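Local coordinates for protein SYE1 (Shewanella oneidensis, PDB 4AWS) that binds FMN and probably works as an NAD(P)H-dependent flavin oxidoreductase of the old yellow enzyme family, acting on CH-CH groups, at residues L25-A30 with K355-Y360; Q47-G52 with K93-F98; I269-W274 with G300-E305. The protein carries 1 engineered substitution. All coordinates share one frame; numbering follows the deposited sequence. Where two conformers were deposited one is given.

How the contacts relate
From the N terminus, the chain forms strand 20-22 of an eight-stranded parallel barrel, and 25-30 follows it, opening the span that contact 1 closes at 355-360, beyond helix 331-337. Contacts 2 and 3 are both nested in that span, one after the other without crossing. Contact 2 joins the turns leading into strands 53-60 and 96-102, neighbours in the barrel, with helix 77-92 between them. Contact 3 joins the ends of strands 266-270 and 295-299, where the FMN phosphate is held. Contacts 1 and 3 both touch FMN, though their nearest atoms are about 7 Å apart. Contacts 1 and 2 touch where L357 and T358 meet Q47 and R48.

Contact 1 (L25-A30 with K355-Y360). Engineered in segment 25-30: L25 (natural residue Met). With FMN (flavin mononucleotide), chain B.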
loop_
_atom_site.group_PDB
_atom_site.type_symbol
_atom_site.label_atom_id
_atom_site.label_comp_id
_atom_site.label_asym_id
_atom_site.label_seq_id
_atom_site.Cartn_x
_atom_site.Cartn_y
_atom_site.Cartn_z
ATOM N N LEU A 25 1.280 -2.073 -6.135
ATOM C CA LEU A 25 0.616 -3.044 -7.014
ATOM C C LEU A 25 1.268 -4.427 -6.818
ATOM O O LEU A 25 2.294 -4.733 -7.416
ATOM C CB LEU A 25 0.696 -2.639 -8.472
ATOM C CG LEU A 25 0.025 -1.290 -8.794
ATOM C CD1 LEU A 25 0.665 -0.684 -10.062
ATOM C CD2 LEU A 25 -1.490 -1.462 -8.897
ATOM N N THR A 26 0.631 -5.247 -5.992
ATOM C CA THR A 26 1.057 -6.656 -5.848
ATOM C C THR A 26 1.067 -7.348 -7.205
ATOM O O THR A 26 0.053 -7.368 -7.895
ATOM C CB THR A 26 0.039 -7.333 -4.912
ATOM O OG1 THR A 26 0.226 -6.875 -3.570
ATOM C CG2 THR A 26 0.180 -8.857 -4.867
ATOM N N ARG A 27 2.209 -7.931 -7.528
ATOM C CA ARG A 27 2.364 -8.692 -8.781
ATOM C C ARG A 27 2.722 -10.144 -8.544
ATOM O O ARG A 27 2.720 -10.962 -9.491
ATOM C CB ARG A 27 3.387 -8.047 -9.719
ATOM C CG ARG A 27 3.144 -6.559 -9.974
ATOM C CD ARG A 27 1.725 -6.215 -10.476
ATOM N NE ARG A 27 1.427 -6.961 -11.706
ATOM C CZ ARG A 27 1.841 -6.618 -12.928
ATOM N NH1 ARG A 27 2.498 -5.503 -13.117
ATOM N NH2 ARG A 27 1.583 -7.419 -13.941
ATOM N N SER A 28 3.039 -10.527 -7.312
ATOM C CA SER A 28 3.327 -11.929 -6.957
ATOM C C SER A 28 4.348 -12.545 -7.892
ATOM O O SER A 28 4.160 -13.651 -8.417
ATOM C CB SER A 28 2.027 -12.705 -6.861
ATOM O OG SER A 28 1.268 -12.270 -5.745
ATOM N N ARG A 29 5.480 -11.850 -8.045
ATOM C CA ARG A 29 6.594 -12.284 -8.900
ATOM C C ARG A 29 7.813 -12.638 -8.077
ATOM O O ARG A 29 8.907 -12.856 -8.665
ATOM C CB ARG A 29 6.960 -11.201 -9.921
ATOM C CG ARG A 29 5.857 -10.735 -10.864
ATOM C CD ARG A 29 5.358 -11.883 -11.699
ATOM N NE ARG A 29 4.853 -11.588 -13.051
ATOM C CZ ARG A 29 3.643 -11.166 -13.374
ATOM N NH1 ARG A 29 2.789 -10.769 -12.444
ATOM N NH2 ARG A 29 3.311 -11.079 -14.659
ATOM N N ALA A 30 7.746 -12.670 -6.759
ATOM C CA ALA A 30 8.965 -12.863 -5.960
ATOM C C ALA A 30 9.541 -14.272 -6.158
ATOM O O ALA A 30 8.822 -15.258 -6.318
ATOM C CB ALA A 30 8.684 -12.600 -4.494
ATOM N N LYS A 355 6.250 -12.027 -18.745
ATOM C CA LYS A 355 5.082 -11.745 -19.621
ATOM C C LYS A 355 3.992 -11.090 -18.780
ATOM O O LYS A 355 3.599 -11.580 -17.721
ATOM C CB LYS A 355 4.566 -13.021 -20.272
ATOM C CG LYS A 355 5.590 -13.590 -21.224
ATOM C CD LYS A 355 5.092 -14.883 -21.908
ATOM C CE LYS A 355 6.133 -15.383 -22.879
ATOM N NZ LYS A 355 6.367 -14.438 -24.019
ATOM N N GLY A 356 3.510 -9.963 -19.263
ATOM C CA GLY A 356 2.563 -9.162 -18.542
ATOM C C GLY A 356 3.144 -8.379 -17.400
ATOM O O GLY A 356 2.365 -7.844 -16.583
ATOM N N LEU A 357 4.466 -8.271 -17.321
ATOM C CA LEU A 357 5.167 -7.530 -16.296
ATOM C C LEU A 357 6.051 -6.473 -16.934
ATOM O O LEU A 357 5.850 -5.274 -16.770
ATOM C CB LEU A 357 5.958 -8.441 -15.355
ATOM C CG LEU A 357 6.613 -7.722 -14.190
ATOM C CD1 LEU A 357 5.599 -7.354 -13.091
ATOM C CD2 LEU A 357 7.763 -8.547 -13.620
ATOM N N THR A 358 7.052 -6.925 -17.703
ATOM C CA THR A 358 8.065 -6.057 -18.282
ATOM C C THR A 358 7.965 -5.892 -19.795
ATOM O O THR A 358 8.800 -5.222 -20.393
ATOM C CB THR A 358 9.497 -6.541 -17.933
ATOM O OG1 THR A 358 9.598 -7.878 -18.447
ATOM C CG2 THR A 358 9.737 -6.524 -16.449
ATOM N N ASP A 359 6.972 -6.497 -20.413
ATOM C CA ASP A 359 6.872 -6.504 -21.861
ATOM C C ASP A 359 5.722 -5.675 -22.365
ATOM O O ASP A 359 5.370 -5.775 -23.547
ATOM C CB ASP A 359 6.824 -7.933 -22.413
ATOM C CG ASP A 359 5.625 -8.748 -22.027
ATOM O OD1 ASP A 359 4.836 -8.266 -21.182
ATOM O OD2 ASP A 359 5.513 -9.894 -22.478
ATOM N N TYR A 360 5.137 -4.774 -21.568
ATOM C CA TYR A 360 4.286 -3.725 -22.081
ATOM C C TYR A 360 5.158 -2.637 -22.672
ATOM O O TYR A 360 6.015 -2.077 -21.952
ATOM C CB TYR A 360 3.398 -3.156 -20.998
ATOM C CG TYR A 360 2.309 -4.026 -20.471
ATOM C CD1 TYR A 360 1.080 -4.105 -21.112
ATOM C CD2 TYR A 360 2.450 -4.740 -19.284
ATOM C CE1 TYR A 360 0.035 -4.864 -20.625
ATOM C CE2 TYR A 360 1.412 -5.514 -18.801
ATOM C CZ TYR A 360 0.213 -5.579 -19.451
ATOM O OH TYR A 360 -0.847 -6.302 -18.975
HETATM N N1 FMN B . -2.938 -1.489 -2.950
HETATM C C2 FMN B . -2.107 -1.555 -1.891
HETATM O O2 FMN B . -2.140 -0.706 -0.965
HETATM N N3 FMN B . -1.145 -2.537 -1.847
HETATM C C4 FMN B . -0.953 -3.491 -2.823
HETATM O O4 FMN B . -0.001 -4.290 -2.729
HETATM C C4A FMN B . -1.909 -3.473 -3.867
HETATM N N5 FMN B . -1.821 -4.415 -4.867
HETATM C C5A FMN B . -2.611 -4.241 -5.981
HETATM C C6 FMN B . -2.468 -5.074 -7.062
HETATM C C7 FMN B . -3.169 -4.905 -8.257
HETATM C C7M FMN B . -2.847 -5.792 -9.439
HETATM C C8 FMN B . -4.084 -3.868 -8.349
HETATM C C8M FMN B . -4.810 -3.607 -9.599
HETATM C C9 FMN B . -4.261 -2.998 -7.261
HETATM C C9A FMN B . -3.546 -3.179 -6.061
HETATM N N10 FMN B . -3.643 -2.274 -4.994
HETATM C C10 FMN B . -2.829 -2.391 -3.896
HETATM C "C1'" FMN B . -4.528 -1.081 -5.146
HETATM C "C2'" FMN B . -3.889 0.002 -5.977
HETATM O "O2'" FMN B . -2.774 0.609 -5.315
HETATM C "C3'" FMN B . -4.866 1.132 -6.308
HETATM O "O3'" FMN B . -5.240 1.836 -5.116
HETATM C "C4'" FMN B . -6.128 0.714 -7.028
HETATM O "O4'" FMN B . -5.828 -0.204 -8.107
HETATM C "C5'" FMN B . -6.969 1.878 -7.501
HETATM O "O5'" FMN B . -6.261 2.686 -8.450
HETATM P P FMN B . -6.546 2.497 -10.052
HETATM O O1P FMN B . -6.003 1.142 -10.434
HETATM O O2P FMN B . -8.062 2.582 -10.257
HETATM O O3P FMN B . -5.770 3.643 -10.679
HETATM O O HOH W 1 3.286 -4.626 -15.698
#
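R27 and R29, in the loop that follows barrel strand 20-22, make a buried polar contact with main-chain carbonyls of K355 and G356 in the C-terminal tail, and the aliphatic side chain of L357 lies against both guanidinium groups. R27 NH2 donates to G356 O at 2.8 Å, with the oxygen close to the guanidinium plane and NH2 tilted 24° from the carbonyl plane of G356. R27 can turn its head this way because its chain is bent at both chi2 (-54°) and chi3 (-57°). Its NH1 also donates to a water, which in turn reaches L357 O, and CD1 of L357 covers one guanidinium face, 3.6 Å from R27 NH1. R29 makes only a weak bond across, NH2 to K355 O at 3.1 Å; its NE is held by G353 O. Its NH1 meets R27 O at 3.0 Å, in the carbonyl plane and on a lone pair, so the two arginines are braced within their own loop. In this TIM barrel the loop after the first strand also lines the flavin: T26 OG1 donates to FMN O4 at 2.7 Å, and CD2 of the engineered L25 packs against C8 and C9 of the flavin, 3.6 Å from each. Replacing R27 with a leucine would probably leave the G356 carbonyl and the bridging water without their donor and let the tail shift. G356 has a positive phi, a conformation that suits glycine, and its N donates to D359 OD1, a bond that probably helps to fix the backbone that offers the carbonyl to R27.

Contact 2 (Q47-G52 with K93-F98); sequences QRASAG and KGCAIF. With BOG (octyl beta-D-glucopyranoside), chain E.
A49 and C95 belong to a contact in which carbonyl oxygens gather from both sides, with no clear direct hydrogen bond between the two segments. A49 O lies 3.5 Å from G94 O, a pairing that would be unfavourable alone; the ammonium group of K17 donates to A49 O, A51 O and G94 O, probably offsetting their negative ends. A water adds a second link, lying 2.7 Å from A49 O and from K93 O. Around these polar atoms the packing is apolar and close. A49 CB touches K93 CB at 3.5 Å and C95 CB at 3.7 Å, contacts close enough that the small methyl of alanine suits the place. The C95 thiol, its SG anti to the backbone N (chi1 -176°), is turned to A51 O, 3.3 Å away, though C95, G94 and K93 were each modelled in two conformers and this describes one of them. G94, just past helix 77-92, is the first residue to leave helical angles, with phi 83°, and a side chain there would run into the preceding carbonyl oxygen, which explains the glycine. On the other side, R48 to A51 forms a type I beta turn closed by A51 N donating to R48 O. At the rim, the long K93 chain bends away to an octyl glucoside, where the very short NZ to O2 distance is doubtful. The turn at 47-52 follows helix 39-46 and enters strand 53-60, while G94 and C95 lead from helix 77-92 into strand 96-102; the two strands are adjacent and parallel in the barrel, where A96 and F98 bond to I54, and C95 lies between I54 of strand 53-60 and V90 of helix 77-92.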
loop_
_atom_site.group_PDB
_atom_site.type_symbol
_atom_site.label_atom_id
_atom_site.label_comp_id
_atom_site.label_asym_id
_atom_site.label_seq_id
_atom_site.Cartn_x
_atom_site.Cartn_y
_atom_site.Cartn_z
ATOM N N GLN A 47 11.381 0.627 -15.320
ATOM C CA GLN A 47 10.627 1.040 -16.490
ATOM C C GLN A 47 9.585 2.125 -16.193
ATOM O O GLN A 47 9.163 2.809 -17.106
ATOM C CB GLN A 47 9.874 -0.134 -17.081
ATOM C CG GLN A 47 10.736 -1.154 -17.847
ATOM C CD GLN A 47 9.974 -2.307 -18.401
ATOM O OE1 GLN A 47 10.511 -3.057 -19.298
ATOM N NE2 GLN A 47 8.849 -2.572 -17.975
ATOM N N ARG A 48 9.170 2.233 -14.940
ATOM C CA ARG A 48 8.089 3.113 -14.497
ATOM C C ARG A 48 8.611 4.303 -13.704
ATOM O O ARG A 48 7.837 5.066 -13.105
ATOM C CB ARG A 48 7.064 2.278 -13.748
ATOM C CG ARG A 48 6.307 1.375 -14.709
ATOM C CD ARG A 48 5.619 0.154 -14.104
ATOM N NE ARG A 48 4.947 -0.611 -15.150
ATOM C CZ ARG A 48 5.563 -1.315 -16.076
ATOM N NH1 ARG A 48 6.803 -1.551 -15.993
ATOM N NH2 ARG A 48 4.866 -1.812 -17.103
ATOM N N ALA A 49 9.934 4.508 -13.716
ATOM C CA ALA A 49 10.580 5.522 -12.886
ATOM C C ALA A 49 10.443 6.954 -13.373
ATOM O O ALA A 49 11.003 7.864 -12.766
ATOM C CB ALA A 49 12.057 5.134 -12.666
ATOM N N SER A 50 9.657 7.193 -14.425
ATOM C CA SER A 50 9.236 8.540 -14.749
ATOM C C SER A 50 8.117 9.028 -13.852
ATOM O O SER A 50 7.785 10.224 -13.889
ATOM C CB SER A 50 8.897 8.691 -16.221
ATOM O OG SER A 50 7.740 7.964 -16.533
ATOM N N ALA A 51 7.537 8.150 -13.015
ATOM C CA ALA A 51 6.684 8.600 -11.936
ATOM C C ALA A 51 7.446 9.580 -11.064
ATOM O O ALA A 51 8.655 9.527 -10.924
ATOM C CB ALA A 51 6.249 7.416 -11.107
ATOM N N GLY A 52 6.723 10.456 -10.379
ATOM C CA GLY A 52 7.324 11.278 -9.332
ATOM C C GLY A 52 7.726 10.445 -8.113
ATOM O O GLY A 52 8.773 10.695 -7.514
ATOM N N LYS A 93 17.491 5.642 -12.468
ATOM C CA LYS A 93 16.613 6.391 -13.367
ATOM C C LYS A 93 16.164 7.720 -12.818
ATOM O O LYS A 93 15.516 8.555 -13.435
ATOM C CB LYS A 93 15.387 5.572 -13.683
ATOM C CG LYS A 93 15.520 4.250 -14.318
ATOM C CD LYS A 93 16.363 4.282 -15.562
ATOM C CE LYS A 93 16.185 2.980 -16.315
ATOM N NZ LYS A 93 17.145 3.039 -17.467
ATOM N N GLY A 94 16.502 7.979 -11.575
ATOM C CA GLY A 94 16.034 9.255 -11.077
ATOM C C GLY A 94 14.605 9.152 -10.598
ATOM O O GLY A 94 13.700 9.556 -11.304
ATOM N N CYS A 95 14.391 8.592 -9.449
ATOM C CA CYS A 95 13.022 8.465 -8.987
ATOM C C CYS A 95 13.147 8.156 -7.498
ATOM O O CYS A 95 14.153 7.618 -7.085
ATOM C CB CYS A 95 12.219 7.415 -9.727
ATOM S SG CYS A 95 10.487 7.268 -9.281
ATOM N N ALA A 96 12.161 8.470 -6.711
ATOM C CA ALA A 96 12.064 8.092 -5.318
ATOM C C ALA A 96 11.179 6.869 -5.172
ATOM O O ALA A 96 10.204 6.729 -5.924
ATOM C CB ALA A 96 11.423 9.213 -4.483
ATOM N N ILE A 97 11.511 6.027 -4.225
ATOM C CA ILE A 97 10.733 4.785 -4.016
ATOM C C ILE A 97 10.584 4.526 -2.531
ATOM O O ILE A 97 11.567 4.540 -1.763
ATOM C CB ILE A 97 11.331 3.606 -4.785
ATOM C CG1 ILE A 97 10.460 2.355 -4.630
ATOM C CG2 ILE A 97 12.809 3.330 -4.451
ATOM C CD1 ILE A 97 10.796 1.228 -5.575
ATOM N N PHE A 98 9.334 4.283 -2.127
ATOM C CA PHE A 98 8.990 3.915 -0.766
ATOM C C PHE A 98 8.556 2.454 -0.740
ATOM O O PHE A 98 7.934 1.979 -1.693
ATOM C CB PHE A 98 7.848 4.786 -0.221
ATOM C CG PHE A 98 8.248 6.139 0.345
ATOM C CD1 PHE A 98 9.256 6.914 -0.178
ATOM C CD2 PHE A 98 7.561 6.634 1.476
ATOM C CE1 PHE A 98 9.592 8.152 0.368
ATOM C CE2 PHE A 98 7.882 7.869 2.010
ATOM C CZ PHE A 98 8.876 8.616 1.471
HETATM C C1 BOG E . 14.258 1.335 -19.340
HETATM O O1 BOG E . 15.062 0.253 -18.827
HETATM C C2 BOG E . 15.165 2.026 -20.366
HETATM O O2 BOG E . 16.343 2.576 -19.775
HETATM C C3 BOG E . 14.350 3.107 -21.107
HETATM O O3 BOG E . 15.183 3.715 -22.090
HETATM C C4 BOG E . 13.252 2.327 -21.839
HETATM O O4 BOG E . 12.540 3.090 -22.792
HETATM C C5 BOG E . 12.398 1.619 -20.783
HETATM O O5 BOG E . 13.178 0.678 -20.047
HETATM C C6 BOG E . 11.432 0.772 -21.654
HETATM O O6 BOG E . 10.329 0.494 -20.830
HETATM C "C1'" BOG E . 14.456 -0.127 -17.579
HETATM C "C2'" BOG E . 15.325 -1.209 -16.962
HETATM C "C3'" BOG E . 16.634 -0.739 -16.407
HETATM C "C4'" BOG E . 17.619 -1.897 -16.138
HETATM C "C5'" BOG E . 17.207 -2.571 -14.835
HETATM C "C6'" BOG E . 18.091 -3.809 -14.590
HETATM C "C7'" BOG E . 17.676 -4.439 -13.254
HETATM C "C8'" BOG E . 18.502 -5.688 -12.908
HETATM O O HOH W 2 13.017 9.264 -14.008
#

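Contact 3 (I269-W274 with G300-E305); sequences IAEVDW and GRYNAE. With FMN (flavin mononucleotide), chain B; SO4 (sulfate ion), chain C.
V272 rests against the backbone of G300 and the aliphatic part of R301, with CG2 3.6 Å from G300 C. The main chain at E271 and V272 leaves no room for a side chain at G300, where a CB would clash with V272 N, so glycine suits the place; it also lets the chain turn and offer R301 N to FMN O2P at 2.8 Å. The R301 guanidinium, in the conformer described, leaves the cofactor for a sulfate, probably from the crystallisation liquor, with NH2 to O2 at 2.8 Å and NH1 to O3 at 2.9 Å. Over the dimethylbenzene end of the flavin, W274 lays one ring face, CH2 3.6 Å from FMN C8M. Farther out, Y302 OH donates to the syn lone pair of E271 OE1 at 2.6 Å, the carboxylate and ring planes being 68° apart. The extended E271 chain reaches this hydroxyl, and its other oxygen makes a salt bridge to K285. R323 joins R301 at the sulfate, and D275 makes a salt bridge to R301 NH2. Backbone N-H groups after the seventh and eighth barrel strands (R301, with G322 and R323) hold FMN, as in the phosphate-binding site of many TIM barrels.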
loop_
_atom_site.group_PDB
_atom_site.type_symbol
_atom_site.label_atom_id
_atom_site.label_comp_id
_atom_site.label_asym_id
_atom_site.label_seq_id
_atom_site.Cartn_x
_atom_site.Cartn_y
_atom_site.Cartn_z
ATOM N N ILE A 269 -4.723 8.104 0.287
ATOM C CA ILE A 269 -6.091 7.623 0.358
ATOM C C ILE A 269 -6.349 6.707 -0.844
ATOM O O ILE A 269 -6.267 7.124 -2.004
ATOM C CB ILE A 269 -7.090 8.789 0.381
ATOM C CG1 ILE A 269 -6.803 9.749 1.521
ATOM C CG2 ILE A 269 -8.518 8.256 0.391
ATOM C CD1 ILE A 269 -6.875 9.177 2.917
ATOM N N ALA A 270 -6.715 5.463 -0.536
ATOM C CA ALA A 270 -7.122 4.466 -1.525
ATOM C C ALA A 270 -8.615 4.620 -1.720
ATOM O O ALA A 270 -9.437 4.128 -0.939
ATOM C CB ALA A 270 -6.737 3.088 -1.061
ATOM N N GLU A 271 -8.992 5.387 -2.744
ATOM C CA GLU A 271 -10.339 5.839 -2.985
ATOM C C GLU A 271 -11.214 4.791 -3.668
ATOM O O GLU A 271 -12.457 4.840 -3.581
ATOM C CB GLU A 271 -10.274 7.165 -3.760
ATOM C CG GLU A 271 -11.545 7.859 -4.069
ATOM C CD GLU A 271 -11.348 9.240 -4.655
ATOM O OE1 GLU A 271 -10.169 9.669 -4.811
ATOM O OE2 GLU A 271 -12.398 9.859 -5.001
ATOM N N VAL A 272 -10.593 3.893 -4.419
ATOM C CA VAL A 272 -11.238 2.777 -5.108
ATOM C C VAL A 272 -10.419 1.534 -4.817
ATOM O O VAL A 272 -9.176 1.629 -4.812
ATOM C CB VAL A 272 -11.314 2.997 -6.629
ATOM C CG1 VAL A 272 -11.899 1.781 -7.354
ATOM C CG2 VAL A 272 -12.090 4.272 -6.956
ATOM N N ASP A 273 -11.094 0.406 -4.650
ATOM C CA ASP A 273 -10.400 -0.893 -4.575
ATOM C C ASP A 273 -11.086 -1.796 -5.589
ATOM O O ASP A 273 -12.271 -2.113 -5.397
ATOM C CB ASP A 273 -10.371 -1.465 -3.166
ATOM C CG ASP A 273 -9.207 -2.462 -2.995
ATOM O OD1 ASP A 273 -8.064 -2.252 -3.615
ATOM O OD2 ASP A 273 -9.355 -3.338 -2.164
ATOM N N TRP A 274 -10.433 -2.109 -6.683
ATOM C CA TRP A 274 -10.995 -2.940 -7.767
ATOM C C TRP A 274 -12.211 -2.225 -8.339
ATOM O O TRP A 274 -12.069 -1.159 -8.954
ATOM C CB TRP A 274 -11.188 -4.395 -7.337
ATOM C CG TRP A 274 -9.858 -4.980 -7.010
ATOM C CD1 TRP A 274 -9.281 -5.103 -5.795
ATOM C CD2 TRP A 274 -8.886 -5.519 -7.927
ATOM N NE1 TRP A 274 -8.037 -5.669 -5.874
ATOM C CE2 TRP A 274 -7.785 -5.933 -7.198
ATOM C CE3 TRP A 274 -8.866 -5.657 -9.304
ATOM C CZ2 TRP A 274 -6.670 -6.502 -7.753
ATOM C CZ3 TRP A 274 -7.741 -6.242 -9.885
ATOM C CH2 TRP A 274 -6.677 -6.652 -9.080
ATOM N N GLY A 300 -7.366 5.889 -7.376
ATOM C CA GLY A 300 -8.579 5.125 -7.646
ATOM C C GLY A 300 -9.352 5.737 -8.797
ATOM O O GLY A 300 -10.005 6.752 -8.649
ATOM N N ARG A 301 -9.242 5.081 -9.952
ATOM C CA ARG A 301 -9.966 5.445 -11.165
ATOM C C ARG A 301 -9.709 6.875 -11.606
ATOM O O ARG A 301 -10.548 7.492 -12.263
ATOM C CB ARG A 301 -11.456 5.131 -11.122
ATOM C CG ARG A 301 -11.796 3.673 -10.933
ATOM C CD ARG A 301 -11.337 2.810 -12.075
ATOM N NE ARG A 301 -12.020 1.518 -12.065
ATOM C CZ ARG A 301 -11.576 0.463 -12.795
ATOM N NH1 ARG A 301 -10.523 0.537 -13.509
ATOM N NH2 ARG A 301 -12.317 -0.628 -12.692
ATOM N N TYR A 302 -8.514 7.396 -11.371
ATOM C CA TYR A 302 -8.168 8.693 -11.922
ATOM C C TYR A 302 -7.702 8.541 -13.365
ATOM O O TYR A 302 -7.092 7.565 -13.775
ATOM C CB TYR A 302 -7.046 9.405 -11.112
ATOM C CG TYR A 302 -7.610 9.967 -9.845
ATOM C CD1 TYR A 302 -7.744 9.210 -8.687
ATOM C CD2 TYR A 302 -8.108 11.272 -9.807
ATOM C CE1 TYR A 302 -8.312 9.713 -7.547
ATOM C CE2 TYR A 302 -8.672 11.798 -8.660
ATOM C CZ TYR A 302 -8.764 11.013 -7.536
ATOM O OH TYR A 302 -9.361 11.549 -6.409
ATOM N N ASN A 303 -8.027 9.577 -14.163
ATOM C CA ASN A 303 -7.496 9.830 -15.474
ATOM C C ASN A 303 -6.817 11.198 -15.420
ATOM O O ASN A 303 -6.750 11.852 -14.387
ATOM C CB ASN A 303 -8.560 9.685 -16.534
ATOM C CG ASN A 303 -9.710 10.648 -16.355
ATOM O OD1 ASN A 303 -9.579 11.626 -15.648
ATOM N ND2 ASN A 303 -10.779 10.437 -17.056
ATOM N N ALA A 304 -6.285 11.635 -16.567
ATOM C CA ALA A 304 -5.565 12.907 -16.563
ATOM C C ALA A 304 -6.444 14.062 -16.135
ATOM O O ALA A 304 -5.995 14.929 -15.377
ATOM C CB ALA A 304 -4.953 13.173 -17.926
ATOM N N GLU A 305 -7.669 14.106 -16.634
ATOM C CA GLU A 305 -8.574 15.205 -16.336
ATOM C C GLU A 305 -8.939 15.232 -14.863
ATOM O O GLU A 305 -8.897 16.308 -14.222
ATOM C CB GLU A 305 -9.865 15.074 -17.158
ATOM C CG GLU A 305 -10.795 16.271 -17.003
ATOM C CD GLU A 305 -11.707 16.367 -18.216
ATOM O OE1 GLU A 305 -11.968 15.346 -18.891
ATOM O OE2 GLU A 305 -12.148 17.492 -18.547
HETATM N N1 FMN B . -2.938 -1.489 -2.950
HETATM C C2 FMN B . -2.107 -1.555 -1.891
HETATM O O2 FMN B . -2.140 -0.706 -0.965
HETATM N N3 FMN B . -1.145 -2.537 -1.847
HETATM C C4 FMN B . -0.953 -3.491 -2.823
HETATM O O4 FMN B . -0.001 -4.290 -2.729
HETATM C C4A FMN B . -1.909 -3.473 -3.867
HETATM N N5 FMN B . -1.821 -4.415 -4.867
HETATM C C5A FMN B . -2.611 -4.241 -5.981
HETATM C C6 FMN B . -2.468 -5.074 -7.062
HETATM C C7 FMN B . -3.169 -4.905 -8.257
HETATM C C7M FMN B . -2.847 -5.792 -9.439
HETATM C C8 FMN B . -4.084 -3.868 -8.349
HETATM C C8M FMN B . -4.810 -3.607 -9.599
HETATM C C9 FMN B . -4.261 -2.998 -7.261
HETATM C C9A FMN B . -3.546 -3.179 -6.061
HETATM N N10 FMN B . -3.643 -2.274 -4.994
HETATM C C10 FMN B . -2.829 -2.391 -3.896
HETATM C "C1'" FMN B . -4.528 -1.081 -5.146
HETATM C "C2'" FMN B . -3.889 0.002 -5.977
HETATM O "O2'" FMN B . -2.774 0.609 -5.315
HETATM C "C3'" FMN B . -4.866 1.132 -6.308
HETATM O "O3'" FMN B . -5.240 1.836 -5.116
HETATM C "C4'" FMN B . -6.128 0.714 -7.028
HETATM O "O4'" FMN B . -5.828 -0.204 -8.107
HETATM C "C5'" FMN B . -6.969 1.878 -7.501
HETATM O "O5'" FMN B . -6.261 2.686 -8.450
HETATM P P FMN B . -6.546 2.497 -10.052
HETATM O O1P FMN B . -6.003 1.142 -10.434
HETATM O O2P FMN B . -8.062 2.582 -10.257
HETATM O O3P FMN B . -5.770 3.643 -10.679
HETATM S S SO4 C . -10.317 -3.271 -14.538
HETATM O O1 SO4 C . -9.814 -3.947 -13.220
HETATM O O2 SO4 C . -11.645 -2.816 -14.304
HETATM O O3 SO4 C . -9.533 -1.924 -14.682
HETATM O O4 SO4 C . -9.963 -3.970 -15.737
#